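Local coordinates for diguanylate cyclase (Pseudomonas aeruginosa, PDB 5M3C), which joins a GGDEF domain to an EAL domain in a single chain, as in the two-domain signalling proteins of these families, at residues Leu237-Ala249 with Leu266-Pro278. Sequence-based numbering, arbitrary orientation.
Sequences LILPLGDWVLEHA and LSVNLAGAQLGQP. With CA (calcium ion), chain H.
Gln274 lies across the first part of helix 238-259 at Gly242, and its side chain can be followed outward atom by atom. From CB, CG leaves beside the backbone N and opposite the carbonyl carbon (chi1 -67°), and the extended chain beyond it carries the amide over the helix backbone. There CD comes to 3.4 Å from Gly242 CA, and a residue without a side chain lets the amide settle directly on the helix. At the tip OE1 and NE2 both stay close to Gly242 CA. OE1 also accepts Ala271 N at 3.2 Å, the donor lying 44° out of the carbonyl plane, a bent bond that probably helps to orient the amide; NE2 also lies 3.5 Å from Leu246 CD1, with the leucine pointing the other way alongside it.

Apolar contacts continue on both sides of this amide. Toward the helix start, Ile238 sets CG1 3.6 Å from Ala271 CB, while Leu239 CD2 sits between Ala273 CB and Gln277 CG. Toward the other end, Val245 CG1 meets Val268 CG1 at 3.5 Å, and the second branch, Val268 CG2, rests equally close to Ala249 CB. Nearby, Asp243 turns its carboxylate to a salt bridge with Arg283.

Strand 266-269 runs almost antiparallel to the helix, at 175°. Asn269, following Val268, binds the calcium ion through OD1 at 2.6 Å, and Glu210, Glu301 and Asp331 contribute the other protein ligands. A helix packed against a barrel strand that carries a metal ligand is characteristic of the TIM-barrel-like EAL domain.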
# COMPACT_ATOMS: atom_id res chain seq x y z
N LEU B 237 -3.78 0.05 24.12
CA LEU B 237 -3.43 1.10 25.07
C LEU B 237 -2.91 2.34 24.36
O LEU B 237 -2.53 3.31 25.00
CB LEU B 237 -2.38 0.59 26.05
CG LEU B 237 -2.88 -0.46 27.05
CD1 LEU B 237 -1.74 -1.00 27.89
CD2 LEU B 237 -3.97 0.11 27.94
N ILE B 238 -2.90 2.30 23.03
CA ILE B 238 -2.36 3.40 22.23
C ILE B 238 -3.20 4.67 22.36
O ILE B 238 -2.66 5.77 22.43
CB ILE B 238 -2.22 3.01 20.74
CG1 ILE B 238 -1.42 4.07 19.98
CG2 ILE B 238 -3.58 2.81 20.10
CD1 ILE B 238 0.02 4.20 20.42
N LEU B 239 -4.52 4.51 22.40
CA LEU B 239 -5.41 5.66 22.55
C LEU B 239 -5.19 6.32 23.91
O LEU B 239 -5.00 7.54 23.98
CB LEU B 239 -6.87 5.26 22.35
CG LEU B 239 -7.23 4.76 20.94
CD1 LEU B 239 -8.71 4.43 20.84
CD2 LEU B 239 -6.84 5.79 19.88
N PRO B 240 -5.21 5.53 24.99
CA PRO B 240 -4.87 6.06 26.31
C PRO B 240 -3.47 6.67 26.34
O PRO B 240 -3.25 7.70 26.99
CB PRO B 240 -4.92 4.83 27.22
CG PRO B 240 -5.83 3.88 26.52
CD PRO B 240 -5.65 4.12 25.06
N LEU B 241 -2.53 6.04 25.64
CA LEU B 241 -1.15 6.53 25.59
C LEU B 241 -1.08 7.88 24.89
O LEU B 241 -0.51 8.83 25.42
CB LEU B 241 -0.27 5.52 24.85
CG LEU B 241 1.22 5.88 24.72
CD1 LEU B 241 1.88 5.98 26.08
CD2 LEU B 241 1.94 4.86 23.86
N GLY B 242 -1.67 7.96 23.71
CA GLY B 242 -1.65 9.18 22.91
C GLY B 242 -2.30 10.34 23.63
O GLY B 242 -1.79 11.47 23.60
N ASP B 243 -3.42 10.07 24.29
CA ASP B 243 -4.13 11.09 25.05
C ASP B 243 -3.23 11.61 26.16
O ASP B 243 -3.09 12.83 26.34
CB ASP B 243 -5.42 10.51 25.64
CG ASP B 243 -6.56 11.50 25.62
OD1 ASP B 243 -7.12 11.73 24.52
OD2 ASP B 243 -6.91 12.05 26.69
N TRP B 244 -2.62 10.69 26.89
CA TRP B 244 -1.67 11.03 27.94
C TRP B 244 -0.55 11.90 27.38
O TRP B 244 -0.21 12.93 27.95
CB TRP B 244 -1.07 9.77 28.56
CG TRP B 244 -0.20 10.04 29.75
CD1 TRP B 244 -0.59 10.05 31.06
CD2 TRP B 244 1.20 10.36 29.75
NE1 TRP B 244 0.48 10.35 31.87
CE2 TRP B 244 1.59 10.54 31.09
CE3 TRP B 244 2.15 10.51 28.74
CZ2 TRP B 244 2.89 10.87 31.45
CZ3 TRP B 244 3.45 10.83 29.11
CH2 TRP B 244 3.81 11.00 30.45
N VAL B 245 0.02 11.46 26.26
CA VAL B 245 1.11 12.18 25.63
C VAL B 245 0.69 13.60 25.26
O VAL B 245 1.39 14.56 25.57
CB VAL B 245 1.63 11.45 24.38
CG1 VAL B 245 2.58 12.33 23.59
CG2 VAL B 245 2.30 10.15 24.77
N LEU B 246 -0.46 13.73 24.61
CA LEU B 246 -0.94 15.04 24.18
C LEU B 246 -1.13 15.99 25.36
O LEU B 246 -0.57 17.09 25.38
CB LEU B 246 -2.25 14.91 23.40
CG LEU B 246 -2.09 14.49 21.94
CD1 LEU B 246 -3.45 14.18 21.32
CD2 LEU B 246 -1.39 15.58 21.14
N GLU B 247 -1.91 15.57 26.35
CA GLU B 247 -2.21 16.41 27.51
C GLU B 247 -0.94 16.91 28.19
O GLU B 247 -0.79 18.10 28.47
CB GLU B 247 -3.07 15.64 28.51
CG GLU B 247 -3.53 16.48 29.70
CD GLU B 247 -4.46 15.72 30.63
OE1 GLU B 247 -5.07 16.37 31.51
OE2 GLU B 247 -4.58 14.49 30.48
N HIS B 248 -0.02 15.98 28.44
CA HIS B 248 1.23 16.32 29.12
C HIS B 248 2.12 17.17 28.23
O HIS B 248 2.83 18.06 28.72
CB HIS B 248 1.96 15.05 29.54
CG HIS B 248 1.34 14.37 30.72
ND1 HIS B 248 1.85 14.49 32.00
CD2 HIS B 248 0.25 13.58 30.83
CE1 HIS B 248 1.10 13.80 32.84
NE2 HIS B 248 0.12 13.24 32.15
N ALA B 249 2.09 16.92 26.93
CA ALA B 249 2.85 17.72 25.97
C ALA B 249 2.35 19.15 26.00
O ALA B 249 3.13 20.09 25.96
CB ALA B 249 2.73 17.14 24.57
N LEU B 266 6.00 23.13 19.67
CA LEU B 266 6.37 21.82 20.20
C LEU B 266 5.73 20.71 19.35
O LEU B 266 4.53 20.73 19.09
CB LEU B 266 5.92 21.70 21.66
CG LEU B 266 6.19 20.37 22.37
CD1 LEU B 266 7.68 20.18 22.62
CD2 LEU B 266 5.43 20.31 23.68
N SER B 267 6.55 19.75 18.95
CA SER B 267 6.12 18.69 18.04
C SER B 267 5.81 17.42 18.81
O SER B 267 6.58 17.02 19.69
CB SER B 267 7.22 18.38 17.02
OG SER B 267 7.76 19.57 16.47
N VAL B 268 4.70 16.78 18.48
CA VAL B 268 4.37 15.49 19.08
C VAL B 268 3.87 14.51 18.03
O VAL B 268 3.03 14.86 17.19
CB VAL B 268 3.31 15.64 20.18
CG1 VAL B 268 2.88 14.27 20.69
CG2 VAL B 268 3.86 16.47 21.33
N ASN B 269 4.38 13.29 18.08
CA ASN B 269 3.94 12.24 17.16
C ASN B 269 2.51 11.84 17.46
O ASN B 269 2.11 11.71 18.62
CB ASN B 269 4.86 11.02 17.25
CG ASN B 269 6.25 11.30 16.73
OD1 ASN B 269 6.42 11.86 15.65
ND2 ASN B 269 7.26 10.88 17.48
N LEU B 270 1.73 11.65 16.40
CA LEU B 270 0.33 11.25 16.53
C LEU B 270 0.13 9.88 15.92
O LEU B 270 0.08 9.74 14.70
CB LEU B 270 -0.57 12.28 15.85
CG LEU B 270 -2.05 12.23 16.21
CD1 LEU B 270 -2.26 12.64 17.66
CD2 LEU B 270 -2.85 13.12 15.28
N ALA B 271 0.03 8.86 16.77
CA ALA B 271 -0.21 7.49 16.32
C ALA B 271 -1.37 7.44 15.34
O ALA B 271 -2.30 8.25 15.42
CB ALA B 271 -0.48 6.58 17.51
N GLY B 272 -1.32 6.49 14.41
CA GLY B 272 -2.36 6.37 13.39
C GLY B 272 -3.76 6.31 13.96
O GLY B 272 -4.67 6.97 13.46
N ALA B 273 -3.94 5.51 15.00
CA ALA B 273 -5.26 5.27 15.57
C ALA B 273 -5.85 6.52 16.22
O ALA B 273 -7.07 6.71 16.20
CB ALA B 273 -5.20 4.13 16.58
N GLN B 274 -5.00 7.37 16.78
CA GLN B 274 -5.46 8.62 17.38
C GLN B 274 -6.22 9.46 16.37
O GLN B 274 -7.15 10.18 16.72
CB GLN B 274 -4.29 9.44 17.91
CG GLN B 274 -3.56 8.83 19.09
CD GLN B 274 -2.52 9.76 19.67
OE1 GLN B 274 -1.32 9.49 19.59
NE2 GLN B 274 -2.97 10.87 20.24
N LEU B 275 -5.82 9.36 15.10
CA LEU B 275 -6.47 10.11 14.04
C LEU B 275 -7.86 9.53 13.78
O LEU B 275 -8.76 10.24 13.35
CB LEU B 275 -5.63 10.05 12.76
CG LEU B 275 -5.62 11.33 11.93
CD1 LEU B 275 -4.89 12.44 12.68
CD2 LEU B 275 -4.96 11.08 10.58
N GLY B 276 -8.01 8.24 14.06
CA GLY B 276 -9.29 7.56 13.89
C GLY B 276 -10.31 7.93 14.95
O GLY B 276 -11.50 7.71 14.77
N GLN B 277 -9.84 8.50 16.07
CA GLN B 277 -10.74 8.94 17.13
C GLN B 277 -11.67 10.05 16.64
O GLN B 277 -11.21 11.08 16.14
CB GLN B 277 -9.95 9.45 18.35
CG GLN B 277 -9.61 8.37 19.36
CD GLN B 277 -9.27 8.94 20.73
OE1 GLN B 277 -8.40 9.80 20.86
NE2 GLN B 277 -9.97 8.47 21.76
N PRO B 278 -12.99 9.83 16.77
CA PRO B 278 -13.99 10.81 16.34
C PRO B 278 -13.98 12.10 17.15
O PRO B 278 -14.35 13.15 16.64
CB PRO B 278 -15.32 10.07 16.54
CG PRO B 278 -14.97 8.62 16.60
CD PRO B 278 -13.61 8.58 17.23
CA CA H . 8.93 12.48 15.25